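Local coordinates for PmoF1 (PDB 6P1E), which binds copper(II) ions that bridge the two subunits of its PCuAC-domain dimer, and probably serves as a copper chaperone in a methane-oxidizing bacterium, at residues K11-W16 with F32-G37; S28-I33 with L79-A84; D38-L43 with L71-K76; S53-G58 with A87-K92; L101-V106 with V113-A118. All coordinates share one frame; numbering follows the deposited sequence.

Contact 1: K11-W16 with F32-G37. With CU (copper (II) ion), chain F; CU (copper (II) ion), chain E.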
# COMPACT_ATOMS: atom_id res chain seq x y z
N LYS B 11 5.48 -13.15 -4.72
CA LYS B 11 4.83 -12.10 -5.50
C LYS B 11 5.07 -10.78 -4.81
O LYS B 11 4.79 -10.63 -3.62
CB LYS B 11 3.34 -12.37 -5.66
CG LYS B 11 3.00 -13.66 -6.38
CD LYS B 11 1.59 -13.63 -6.94
CE LYS B 11 1.24 -14.93 -7.65
NZ LYS B 11 -0.18 -14.98 -8.09
N VAL B 12 5.60 -9.82 -5.56
CA VAL B 12 5.79 -8.47 -5.06
C VAL B 12 4.69 -7.63 -5.67
O VAL B 12 4.66 -7.40 -6.88
CB VAL B 12 7.17 -7.91 -5.45
CG1 VAL B 12 7.33 -6.47 -4.95
CG2 VAL B 12 8.28 -8.80 -4.90
N GLU B 13 3.80 -7.14 -4.82
CA GLU B 13 2.59 -6.48 -5.29
C GLU B 13 2.63 -5.00 -4.97
O GLU B 13 3.00 -4.57 -3.87
CB GLU B 13 1.36 -7.15 -4.67
CG GLU B 13 1.24 -8.62 -5.05
CD GLU B 13 -0.01 -9.30 -4.52
OE1 GLU B 13 -0.88 -8.60 -3.97
OE2 GLU B 13 -0.12 -10.53 -4.65
N HIS B 14 2.28 -4.23 -5.99
CA HIS B 14 2.16 -2.78 -5.92
C HIS B 14 3.31 -2.10 -5.18
O HIS B 14 3.10 -1.37 -4.22
CB HIS B 14 0.83 -2.38 -5.30
CG HIS B 14 0.42 -1.00 -5.68
ND1 HIS B 14 1.00 0.12 -5.14
CD2 HIS B 14 -0.47 -0.56 -6.61
CE1 HIS B 14 0.47 1.19 -5.69
NE2 HIS B 14 -0.43 0.81 -6.59
N PRO B 15 4.54 -2.35 -5.64
CA PRO B 15 5.68 -1.62 -5.08
C PRO B 15 5.53 -0.12 -5.29
O PRO B 15 5.15 0.31 -6.38
CB PRO B 15 6.87 -2.18 -5.86
CG PRO B 15 6.29 -2.62 -7.15
CD PRO B 15 4.92 -3.14 -6.82
N TRP B 16 5.82 0.66 -4.26
CA TRP B 16 5.71 2.10 -4.36
C TRP B 16 6.64 2.78 -3.38
O TRP B 16 7.18 2.14 -2.47
CB TRP B 16 4.27 2.56 -4.12
CG TRP B 16 3.73 2.34 -2.73
CD1 TRP B 16 3.39 1.15 -2.15
CD2 TRP B 16 3.45 3.35 -1.75
NE1 TRP B 16 2.93 1.36 -0.88
CE2 TRP B 16 2.95 2.70 -0.61
CE3 TRP B 16 3.58 4.75 -1.73
CZ2 TRP B 16 2.58 3.39 0.54
CZ3 TRP B 16 3.21 5.43 -0.59
CH2 TRP B 16 2.72 4.75 0.53
N PHE B 32 3.87 -4.98 -0.96
CA PHE B 32 3.27 -6.14 -0.33
C PHE B 32 3.94 -7.38 -0.91
O PHE B 32 3.89 -7.61 -2.12
CB PHE B 32 1.76 -6.17 -0.57
CG PHE B 32 1.08 -4.87 -0.25
CD1 PHE B 32 0.53 -4.65 1.00
CD2 PHE B 32 1.01 -3.86 -1.19
CE1 PHE B 32 -0.09 -3.45 1.30
CE2 PHE B 32 0.40 -2.66 -0.90
CZ PHE B 32 -0.15 -2.45 0.35
N ILE B 33 4.56 -8.18 -0.05
CA ILE B 33 5.29 -9.35 -0.52
C ILE B 33 4.61 -10.60 -0.02
O ILE B 33 4.51 -10.83 1.19
CB ILE B 33 6.76 -9.31 -0.08
CG1 ILE B 33 7.40 -7.99 -0.54
CG2 ILE B 33 7.53 -10.49 -0.67
CD1 ILE B 33 8.82 -7.77 -0.04
N HIS B 34 4.15 -11.41 -0.97
CA HIS B 34 3.45 -12.66 -0.69
C HIS B 34 4.40 -13.82 -0.95
O HIS B 34 4.96 -13.93 -2.04
CB HIS B 34 2.21 -12.79 -1.57
CG HIS B 34 1.16 -11.75 -1.31
ND1 HIS B 34 -0.06 -12.05 -0.77
CD2 HIS B 34 1.17 -10.41 -1.52
CE1 HIS B 34 -0.78 -10.94 -0.65
NE2 HIS B 34 -0.05 -9.93 -1.10
N ASN B 35 4.57 -14.68 0.05
CA ASN B 35 5.30 -15.92 -0.14
C ASN B 35 4.32 -17.07 -0.28
O ASN B 35 3.75 -17.54 0.70
CB ASN B 35 6.26 -16.17 1.03
CG ASN B 35 7.16 -17.37 0.79
OD1 ASN B 35 6.98 -18.11 -0.18
ND2 ASN B 35 8.12 -17.57 1.68
N ASN B 36 4.11 -17.49 -1.52
CA ASN B 36 3.16 -18.55 -1.83
C ASN B 36 3.83 -19.93 -1.86
O ASN B 36 3.21 -20.91 -2.27
CB ASN B 36 2.48 -18.28 -3.18
CG ASN B 36 1.65 -17.01 -3.16
OD1 ASN B 36 1.00 -16.69 -2.17
ND2 ASN B 36 1.66 -16.28 -4.27
N GLY B 37 5.08 -19.99 -1.41
CA GLY B 37 5.82 -21.24 -1.38
C GLY B 37 5.79 -21.86 -0.00
O GLY B 37 5.31 -21.25 0.95
CU CU F . -0.91 -8.14 -1.20
CU CU E . -1.22 2.29 -7.73
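Four backbone hydrogen bonds join strand 11-13 to strand 32-35 as an antiparallel hairpin. Lys11 and His34 form one hydrogen-bonded pair, Glu13 and Phe32 the next, and every donor lies in the plane of the carbonyl it addresses; the shortest bond, from Glu13 N to Phe32 O, is 2.7 Å. Metal binding occupies the face that carries Glu13 and His34. His34 NE2 holds the copper(II) ion of chain F at 2.0 Å, with His14 of the second subunit as its partner. His14 in turn binds the copper of chain E through NE2, together with His34 of the second subunit, so each ion bridges the dimer. Stacking accompanies the metal bond: the extended Glu13 chain lays its carboxylate over one face of the His34 imidazole, the planes 17° apart, with OE2 of Glu13 3.4 Å from CD2 of His34. Glu13 OE1 stands 2.8 Å from the chain F copper, longer than the nitrogen bond, and its charge probably favours the cation. An alanine at Glu13 would remove this carboxylate and would probably weaken the copper site and loosen the His34 ring. On the opposite face Val12 and Ile33 form the non-hydrogen-bonded pair and point into the apolar interior. Strand 4-7 borders the hairpin beyond Val12, strand 75-91 borders it beyond Ile33, and Leu105 and Phe107 of strand 100-107 meet Val12 from the core.

Contact 2: S28-I33 with L79-A84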
# COMPACT_ATOMS: atom_id res chain seq x y z
N SER B 28 11.20 6.54 1.06
CA SER B 28 10.82 5.29 1.70
C SER B 28 10.11 4.39 0.71
O SER B 28 9.18 4.83 0.04
CB SER B 28 9.91 5.57 2.90
OG SER B 28 10.58 6.35 3.87
N PHE B 29 10.54 3.13 0.63
CA PHE B 29 9.98 2.18 -0.33
C PHE B 29 9.10 1.17 0.38
O PHE B 29 9.45 0.65 1.44
CB PHE B 29 11.10 1.46 -1.09
CG PHE B 29 10.62 0.26 -1.87
CD1 PHE B 29 10.11 0.40 -3.15
CD2 PHE B 29 10.70 -1.02 -1.33
CE1 PHE B 29 9.67 -0.70 -3.87
CE2 PHE B 29 10.27 -2.12 -2.04
CZ PHE B 29 9.76 -1.96 -3.31
N TYR B 30 7.96 0.89 -0.25
CA TYR B 30 6.89 0.09 0.32
C TYR B 30 6.39 -0.91 -0.70
O TYR B 30 6.53 -0.70 -1.91
CB TYR B 30 5.74 0.99 0.78
CG TYR B 30 6.13 2.09 1.73
CD1 TYR B 30 6.61 1.80 3.00
CD2 TYR B 30 6.00 3.43 1.37
CE1 TYR B 30 6.97 2.81 3.87
CE2 TYR B 30 6.35 4.44 2.24
CZ TYR B 30 6.83 4.13 3.49
OH TYR B 30 7.18 5.14 4.36
N ALA B 31 5.82 -2.01 -0.22
CA ALA B 31 5.32 -3.06 -1.09
C ALA B 31 4.58 -4.10 -0.27
O ALA B 31 4.62 -4.07 0.96
CB ALA B 31 6.45 -3.72 -1.86
N PHE B 32 3.87 -4.98 -0.96
CA PHE B 32 3.27 -6.14 -0.33
C PHE B 32 3.94 -7.38 -0.91
O PHE B 32 3.89 -7.61 -2.12
CB PHE B 32 1.76 -6.17 -0.57
CG PHE B 32 1.08 -4.87 -0.25
CD1 PHE B 32 0.53 -4.65 1.00
CD2 PHE B 32 1.01 -3.86 -1.19
CE1 PHE B 32 -0.09 -3.45 1.30
CE2 PHE B 32 0.40 -2.66 -0.90
CZ PHE B 32 -0.15 -2.45 0.35
N ILE B 33 4.56 -8.18 -0.05
CA ILE B 33 5.29 -9.35 -0.52
C ILE B 33 4.61 -10.60 -0.02
O ILE B 33 4.51 -10.83 1.19
CB ILE B 33 6.76 -9.31 -0.08
CG1 ILE B 33 7.40 -7.99 -0.54
CG2 ILE B 33 7.53 -10.49 -0.67
CD1 ILE B 33 8.82 -7.77 -0.04
N LEU B 79 5.14 -3.98 3.74
CA LEU B 79 6.01 -2.84 3.98
C LEU B 79 5.16 -1.60 3.74
O LEU B 79 4.72 -1.36 2.62
CB LEU B 79 7.24 -2.86 3.07
CG LEU B 79 8.07 -4.15 3.04
CD1 LEU B 79 9.34 -3.93 2.23
CD2 LEU B 79 8.39 -4.65 4.44
N ALA B 80 4.93 -0.82 4.79
CA ALA B 80 4.05 0.34 4.71
C ALA B 80 4.49 1.40 5.70
O ALA B 80 5.22 1.08 6.64
CB ALA B 80 2.60 -0.07 4.97
N PRO B 81 4.07 2.65 5.50
CA PRO B 81 4.45 3.72 6.44
C PRO B 81 4.15 3.34 7.89
O PRO B 81 3.05 2.87 8.18
CB PRO B 81 3.59 4.90 5.99
CG PRO B 81 3.35 4.66 4.54
CD PRO B 81 3.29 3.17 4.36
N GLY B 82 5.12 3.54 8.76
CA GLY B 82 4.97 3.22 10.17
C GLY B 82 5.46 1.83 10.53
O GLY B 82 5.61 1.51 11.71
N GLY B 83 5.72 1.01 9.52
CA GLY B 83 6.18 -0.35 9.72
C GLY B 83 7.45 -0.62 8.95
O GLY B 83 8.18 0.31 8.61
N ALA B 84 7.72 -1.89 8.67
CA ALA B 84 8.89 -2.29 7.90
C ALA B 84 8.90 -1.60 6.54
O ALA B 84 7.85 -1.35 5.95
CB ALA B 84 8.94 -3.80 7.73
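The Tyr30 ring is sandwiched between backbone and proline. On one face lies Ser28 C of its own strand, offset toward the rim; over the centre of the opposite face sits Pro81 CD, 3.6 Å from the Tyr30 ring centroid and only 7° off the ring normal, a CH-pi contact. Ala84 O stands at the ring edge. The proline ring reaches further along the phenol, its CG 3.7 Å from Tyr30 CZ. With CG anti to the carbonyl carbon (chi1 -55°), the tyrosine leans over residues 79-81, and its CB comes 3.2 Å from Leu79 O. An alanine at Tyr30 would lose the ring surface under Pro81 and would probably let the Ala80-Gly83 turn shift.

Two backbone bonds fasten Ala31 to Leu79 as an antiparallel hydrogen-bonded pair. Leu79 N meets Ala31 O at 2.8 Å, nearly along the C=O axis, whereas Ala31 N approaches Leu79 O in its plane, on a lone pair. Beyond the pair, Gly83 N closes a type II turn on Ala80 O. The chemistry is thus divided: paired amides set the register, while an electron-rich aromatic face, facing weakly polarised proline C-H groups, probably helps to position the turn.

Contact 3: D38-L43 with L71-K76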
# COMPACT_ATOMS: atom_id res chain seq x y z
N ASP B 38 6.33 -23.08 0.10
CA ASP B 38 6.33 -23.83 1.35
C ASP B 38 7.65 -23.69 2.11
O ASP B 38 7.86 -24.33 3.14
CB ASP B 38 6.05 -25.31 1.08
CG ASP B 38 4.58 -25.61 0.85
OD1 ASP B 38 3.74 -25.11 1.64
OD2 ASP B 38 4.26 -26.33 -0.11
N THR B 39 8.54 -22.86 1.58
CA THR B 39 9.84 -22.61 2.20
C THR B 39 10.02 -21.11 2.46
O THR B 39 9.50 -20.28 1.71
CB THR B 39 11.00 -23.12 1.33
OG1 THR B 39 10.95 -22.49 0.04
CG2 THR B 39 10.90 -24.62 1.16
N PRO B 40 10.75 -20.76 3.53
CA PRO B 40 10.95 -19.34 3.84
C PRO B 40 11.92 -18.67 2.88
O PRO B 40 12.71 -19.35 2.22
CB PRO B 40 11.53 -19.37 5.25
CG PRO B 40 12.24 -20.67 5.33
CD PRO B 40 11.44 -21.63 4.50
N ASP B 41 11.85 -17.34 2.80
CA ASP B 41 12.82 -16.56 2.05
C ASP B 41 13.06 -15.25 2.79
O ASP B 41 12.49 -15.02 3.86
CB ASP B 41 12.31 -16.28 0.62
CG ASP B 41 13.44 -16.11 -0.38
OD1 ASP B 41 14.56 -15.72 0.02
OD2 ASP B 41 13.22 -16.37 -1.58
N LYS B 42 13.93 -14.41 2.24
CA LYS B 42 14.25 -13.13 2.86
C LYS B 42 14.55 -12.09 1.80
O LYS B 42 15.21 -12.39 0.81
CB LYS B 42 15.48 -13.26 3.77
CG LYS B 42 15.38 -14.30 4.87
CD LYS B 42 16.64 -14.27 5.72
CE LYS B 42 16.67 -15.40 6.74
NZ LYS B 42 17.93 -15.40 7.54
N LEU B 43 14.07 -10.86 2.00
CA LEU B 43 14.57 -9.74 1.22
C LEU B 43 15.85 -9.26 1.90
O LEU B 43 15.80 -8.75 3.02
CB LEU B 43 13.53 -8.62 1.13
CG LEU B 43 13.99 -7.36 0.37
CD1 LEU B 43 14.22 -7.67 -1.10
CD2 LEU B 43 12.97 -6.24 0.54
N LEU B 71 10.42 -13.60 5.26
CA LEU B 71 9.25 -13.98 4.47
C LEU B 71 8.87 -15.43 4.76
O LEU B 71 9.27 -16.34 4.03
CB LEU B 71 9.53 -13.78 2.98
CG LEU B 71 9.91 -12.35 2.59
CD1 LEU B 71 10.48 -12.31 1.19
CD2 LEU B 71 8.71 -11.43 2.72
N PRO B 72 8.11 -15.65 5.84
CA PRO B 72 7.69 -17.02 6.18
C PRO B 72 6.86 -17.65 5.08
O PRO B 72 6.21 -16.93 4.32
CB PRO B 72 6.86 -16.82 7.46
CG PRO B 72 7.27 -15.50 8.00
CD PRO B 72 7.63 -14.66 6.82
N PRO B 73 6.88 -18.99 4.98
CA PRO B 73 6.11 -19.67 3.94
C PRO B 73 4.61 -19.45 4.09
O PRO B 73 4.12 -19.35 5.22
CB PRO B 73 6.47 -21.15 4.13
CG PRO B 73 6.92 -21.25 5.55
CD PRO B 73 7.57 -19.94 5.87
N LYS B 74 3.90 -19.35 2.97
CA LYS B 74 2.45 -19.25 2.97
C LYS B 74 1.97 -18.07 3.81
O LYS B 74 0.94 -18.15 4.48
CB LYS B 74 1.83 -20.55 3.47
CG LYS B 74 2.22 -21.77 2.64
CD LYS B 74 1.78 -21.63 1.19
CE LYS B 74 2.02 -22.91 0.41
NZ LYS B 74 1.55 -22.81 -1.00
N GLN B 75 2.74 -16.99 3.77
CA GLN B 75 2.39 -15.76 4.46
C GLN B 75 2.71 -14.56 3.60
O GLN B 75 3.49 -14.65 2.64
CB GLN B 75 3.11 -15.64 5.81
CG GLN B 75 2.61 -16.60 6.87
CD GLN B 75 3.07 -16.22 8.26
OE1 GLN B 75 2.98 -15.05 8.65
NE2 GLN B 75 3.54 -17.20 9.02
N LYS B 76 2.11 -13.43 3.94
CA LYS B 76 2.37 -12.17 3.26
C LYS B 76 2.90 -11.17 4.27
O LYS B 76 2.57 -11.24 5.46
CB LYS B 76 1.09 -11.65 2.60
CG LYS B 76 -0.03 -11.39 3.59
CD LYS B 76 -1.40 -11.66 2.98
CE LYS B 76 -2.49 -11.62 4.05
NZ LYS B 76 -3.85 -11.37 3.50
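Leu71 can be followed outward from its backbone. Its CB lies 3.3 Å from Asp41 O, and its CG keeps looser touch with the same oxygen. Because CG is anti to the carbonyl carbon (chi1 -58°), the chain runs on along strand 41-43, so that Leu71 CD1 ends 4.0 Å from Leu43 N. The other methyl, CD2, packs on Ile33, and Phe107 of strand 100-107 also touches this side chain.

The backbone of the same leucine makes two bonds with Asp41, a hydrogen-bonded antiparallel pair: Asp41 N to Leu71 O at 3.0 Å, and Leu71 N to Asp41 O at 2.9 Å. Both donors stand above the plane of the carbonyl they meet. Leu71 O is gripped a second time, by Asn35 ND2. The Asp41 carboxylate is satisfied on its own strand and beyond: OD1, through its anti lone pair, accepts Lys42 N at 2.7 Å, and Lys109 N and Ala110 N add further bonds.

Past the pair, Pro73 CB rests 3.5 Å from Asp38 C. Lys74, bent at chi2, brings its CE to 3.1 Å from Asp38 OD1, yet its NZ bonds Asn36 O instead, and the opposite charges stay beyond salt-bridge range. Here strands 41-47 and 69-71 pair, and a type II beta turn from Pro72 to Gln75 carries the chain from strand 69-71 into strand 75-91, a beta-turn connection of an all-beta domain.

Contact 4: S53-G58 with A87-K92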
# COMPACT_ATOMS: atom_id res chain seq x y z
N SER B 53 22.20 4.62 -2.01
CA SER B 53 22.14 3.30 -1.39
C SER B 53 20.73 3.01 -0.91
O SER B 53 19.89 3.91 -0.82
CB SER B 53 23.12 3.20 -0.22
OG SER B 53 22.74 4.06 0.85
N ALA B 54 20.48 1.75 -0.58
CA ALA B 54 19.20 1.32 -0.03
C ALA B 54 19.44 0.48 1.22
O ALA B 54 20.26 -0.45 1.21
CB ALA B 54 18.42 0.53 -1.06
N VAL B 55 18.73 0.81 2.29
CA VAL B 55 18.88 0.12 3.57
C VAL B 55 17.54 -0.50 3.98
O VAL B 55 16.54 0.20 4.11
CB VAL B 55 19.37 1.08 4.68
CG1 VAL B 55 19.42 0.37 6.03
CG2 VAL B 55 20.74 1.63 4.32
N ILE B 56 17.54 -1.81 4.18
CA ILE B 56 16.33 -2.51 4.56
C ILE B 56 16.11 -2.42 6.06
O ILE B 56 17.01 -2.68 6.85
CB ILE B 56 16.37 -3.99 4.13
CG1 ILE B 56 16.76 -4.09 2.65
CG2 ILE B 56 15.02 -4.66 4.38
CD1 ILE B 56 16.94 -5.50 2.14
N HIS B 57 14.89 -2.06 6.44
CA HIS B 57 14.50 -1.98 7.84
C HIS B 57 13.32 -2.93 8.03
O HIS B 57 12.17 -2.51 8.04
CB HIS B 57 14.11 -0.55 8.21
CG HIS B 57 15.26 0.42 8.16
ND1 HIS B 57 16.27 0.43 9.09
CD2 HIS B 57 15.54 1.41 7.27
CE1 HIS B 57 17.13 1.39 8.78
NE2 HIS B 57 16.71 1.99 7.68
N GLY B 58 13.63 -4.22 8.18
CA GLY B 58 12.62 -5.25 8.08
C GLY B 58 12.09 -5.74 9.41
O GLY B 58 11.23 -6.63 9.45
N ALA B 87 14.66 2.05 3.23
CA ALA B 87 15.08 3.44 3.13
C ALA B 87 15.94 3.64 1.90
O ALA B 87 16.90 2.90 1.68
CB ALA B 87 15.85 3.86 4.38
N LEU B 88 15.57 4.62 1.08
CA LEU B 88 16.34 5.00 -0.10
C LEU B 88 17.04 6.32 0.19
O LEU B 88 16.40 7.35 0.33
CB LEU B 88 15.43 5.12 -1.33
CG LEU B 88 14.58 3.90 -1.67
CD1 LEU B 88 13.76 4.15 -2.92
CD2 LEU B 88 15.43 2.65 -1.84
N LEU B 89 18.37 6.27 0.30
CA LEU B 89 19.14 7.43 0.74
C LEU B 89 19.85 8.13 -0.44
O LEU B 89 20.24 7.48 -1.41
CB LEU B 89 20.15 7.00 1.80
CG LEU B 89 19.61 6.11 2.93
CD1 LEU B 89 20.73 5.67 3.85
CD2 LEU B 89 18.53 6.86 3.69
N ASP B 90 20.00 9.44 -0.33
CA ASP B 90 20.79 10.23 -1.28
C ASP B 90 20.29 10.18 -2.72
O ASP B 90 21.01 9.70 -3.61
CB ASP B 90 22.25 9.79 -1.23
CG ASP B 90 22.85 9.90 0.16
OD1 ASP B 90 22.53 10.87 0.87
OD2 ASP B 90 23.65 9.01 0.53
N ALA B 91 19.07 10.64 -2.95
CA ALA B 91 18.55 10.86 -4.30
C ALA B 91 19.53 11.66 -5.16
O ALA B 91 20.09 12.66 -4.72
CB ALA B 91 17.21 11.59 -4.23
N LYS B 92 19.73 11.20 -6.40
CA LYS B 92 20.63 11.87 -7.34
C LYS B 92 19.93 13.05 -8.01
O LYS B 92 20.58 13.99 -8.47
CB LYS B 92 21.14 10.88 -8.39
CG LYS B 92 22.04 9.80 -7.82
CD LYS B 92 22.46 8.80 -8.88
CE LYS B 92 23.68 7.99 -8.44
NZ LYS B 92 23.40 7.17 -7.23
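Antiparallel pairing of strands 51-57 and 75-91 is the framework of this contact, one of the strand pairs of the all-beta PCuAC domain. Residues 53-57 run against 87-91 with 152° between their directions and an axis separation of 4.8 Å. Three backbone hydrogen bonds hold them, each with its donor in the carbonyl plane. Val55 and Ala87 exchange two, Val55 N to Ala87 O and Ala87 N to Val55 O, both at 2.8 Å; Leu89 N reaches Ser53 O to give the third. Between these hydrogen-bonded pairs lies the non-hydrogen-bonded pair of Ala54 and Leu88, accompanied by a C-H...O contact of 3.3 Å from Ala54 CA to Ala87 O.

The two faces differ in character. On one, Leu88 brings its CD2 methyl to 3.7 Å from Ala54 CB; the same methyl also packs on Met103, while CD1 turns to Leu101, both of strand 100-107. Phe51 touches the side chain too, and Ala54 meets Val46, so this face belongs to the hydrophobic core. On the other, Ser53, Val55 and His57 line up beside Leu89 and Ala87. Val55 sets CG1 anti to the backbone N (chi1 176°), which leaves CG2 to cross obliquely against Leu89 CD1 at 4.1 Å. Ser53 holds OG in the crowded position between N and the carbonyl carbon, close to the same Leu89 methyl.

His57 finishes the row. Its ND1 bonds Leu65 O and its ring meets that of Tyr85, while Ala87 CB lies in the plane of the imidazole, at its edge, 3.8 Å from His57 CD2.

Contact 5: L101-V106 with V113-A118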
# COMPACT_ATOMS: atom_id res chain seq x y z
N LEU B 101 10.39 4.31 -10.72
CA LEU B 101 11.74 4.12 -10.22
C LEU B 101 12.10 2.65 -10.39
O LEU B 101 11.49 1.78 -9.78
CB LEU B 101 11.87 4.54 -8.76
CG LEU B 101 13.29 4.40 -8.20
CD1 LEU B 101 14.21 5.44 -8.81
CD2 LEU B 101 13.31 4.49 -6.68
N GLU B 102 13.11 2.40 -11.21
CA GLU B 102 13.59 1.04 -11.41
C GLU B 102 14.43 0.62 -10.22
O GLU B 102 15.31 1.36 -9.77
CB GLU B 102 14.40 0.93 -12.70
CG GLU B 102 14.91 -0.47 -12.98
CD GLU B 102 15.52 -0.61 -14.36
OE1 GLU B 102 16.67 -0.16 -14.55
OE2 GLU B 102 14.85 -1.16 -15.26
N MET B 103 14.15 -0.57 -9.71
CA MET B 103 14.86 -1.12 -8.57
C MET B 103 15.05 -2.61 -8.80
O MET B 103 14.29 -3.23 -9.53
CB MET B 103 14.09 -0.89 -7.27
CG MET B 103 13.63 0.54 -7.03
SD MET B 103 12.47 0.66 -5.65
CE MET B 103 13.45 0.01 -4.30
N THR B 104 16.06 -3.17 -8.14
CA THR B 104 16.24 -4.61 -8.14
C THR B 104 16.13 -5.10 -6.71
O THR B 104 16.89 -4.67 -5.84
CB THR B 104 17.61 -5.02 -8.73
OG1 THR B 104 17.74 -4.50 -10.06
CG2 THR B 104 17.74 -6.54 -8.77
N LEU B 105 15.18 -5.99 -6.47
CA LEU B 105 15.04 -6.63 -5.17
C LEU B 105 15.81 -7.93 -5.20
O LEU B 105 15.72 -8.69 -6.17
CB LEU B 105 13.56 -6.87 -4.83
CG LEU B 105 12.62 -5.67 -4.94
CD1 LEU B 105 11.20 -6.08 -4.58
CD2 LEU B 105 13.09 -4.51 -4.08
N VAL B 106 16.55 -8.19 -4.13
CA VAL B 106 17.37 -9.40 -4.04
C VAL B 106 16.86 -10.26 -2.90
O VAL B 106 16.91 -9.87 -1.73
CB VAL B 106 18.86 -9.06 -3.82
CG1 VAL B 106 19.70 -10.33 -3.86
CG2 VAL B 106 19.34 -8.06 -4.86
N VAL B 113 14.87 -9.73 -8.82
CA VAL B 113 13.78 -9.33 -9.70
C VAL B 113 13.83 -7.81 -9.89
O VAL B 113 13.98 -7.06 -8.92
CB VAL B 113 12.39 -9.77 -9.14
CG1 VAL B 113 12.13 -9.18 -7.76
CG2 VAL B 113 11.28 -9.38 -10.12
N VAL B 114 13.75 -7.37 -11.14
CA VAL B 114 13.71 -5.95 -11.44
C VAL B 114 12.27 -5.47 -11.44
O VAL B 114 11.40 -6.09 -12.06
CB VAL B 114 14.36 -5.64 -12.80
CG1 VAL B 114 14.25 -4.15 -13.13
CG2 VAL B 114 15.82 -6.07 -12.80
N ILE B 115 12.03 -4.37 -10.74
CA ILE B 115 10.69 -3.82 -10.62
C ILE B 115 10.68 -2.35 -11.00
O ILE B 115 11.73 -1.71 -11.06
CB ILE B 115 10.14 -3.96 -9.18
CG1 ILE B 115 10.98 -3.13 -8.20
CG2 ILE B 115 10.14 -5.43 -8.77
CD1 ILE B 115 10.38 -3.04 -6.81
N ASP B 116 9.49 -1.83 -11.26
CA ASP B 116 9.29 -0.40 -11.47
C ASP B 116 8.36 0.09 -10.38
O ASP B 116 7.17 -0.24 -10.38
CB ASP B 116 8.72 -0.13 -12.86
CG ASP B 116 8.58 1.35 -13.16
OD1 ASP B 116 9.37 2.15 -12.60
OD2 ASP B 116 7.69 1.72 -13.95
N ALA B 117 8.90 0.85 -9.44
CA ALA B 117 8.12 1.32 -8.30
C ALA B 117 7.41 2.61 -8.66
O ALA B 117 7.99 3.51 -9.26
CB ALA B 117 9.01 1.52 -7.09
N ALA B 118 6.14 2.69 -8.30
CA ALA B 118 5.37 3.89 -8.56
C ALA B 118 5.66 4.94 -7.48
O ALA B 118 5.95 4.59 -6.33
CB ALA B 118 3.91 3.54 -8.64
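Ile115 places CG1 between the backbone N and the carbonyl carbon (chi1 65°), the crowded position, and with chi2 anti its CD1 extends to 3.9 Å from Leu105 CD1. Val113 takes up the same crowded arrangement with CG1, which comes to 4.0 Å from Leu105 CB. Met103, with CG anti to the carbonyl carbon (chi1 -50°) and chi2 anti, carries SD to 3.8 Å from Ala117 CB; the bend at chi3 turns CE aside, while Met103 CB rests 3.9 Å from Ile115 CG1. Leu105 also has CG anti to the carbonyl carbon, and its side chain crosses that of Ile115 at about a right angle. Leu101, Met103, Leu105, Val113, Ile115 and Ala117 therefore share one face of the sheet and build a continuous apolar layer.

The partner face is more mixed. Glu102, extended beyond CG, lays its carboxylate OE2 3.7 Å from Val114 CG1, and Thr104 OG1 meets the other methyl of Val114 obliquely.

Six backbone hydrogen bonds hold the strands in register, two at each of the pairs Leu101-Ala117, Met103-Ile115 and Leu105-Val113. The most direct is Ile115 N to Met103 O at 2.8 Å, nearly along the C=O axis; Ala117 N stands above the plane of Leu101 O. C-H...O contacts fill the non-hydrogen-bonded positions, as from Glu102 CA to Ile115 O at 3.3 Å.

The apolar layer faces Phe29 of strand 27-35 and Val12 and Leu17 of strand 10-18. Adjacent antiparallel strands joined by a short connection form a beta hairpin, here 100-107 and 111-120, whose apolar face lines the core of the all-beta domain.

Along the chain, contact 1 comes first and shares Phe32 and Ile33 with contact 2, since both use strand 27-35; contacts 2, 3 and 4 have segments on strand 75-91, the segments of contact 4 alternating with those of contacts 2 and 3, and contact 5 closes the order with the hairpin of strands 100-107 and 111-120. Centre to centre, contacts 1 and 3 lie about 10 Å apart, but contacts 3 and 4, on opposite sides of the chain's centre, about 23 Å. Phe29 of contact 2 packs on Met103, Ile115 and Ala117 of contact 5, and Leu88 of contact 4 on Leu101. The copper-binding hairpin is thus joined through shared strands and core side chains to the domain.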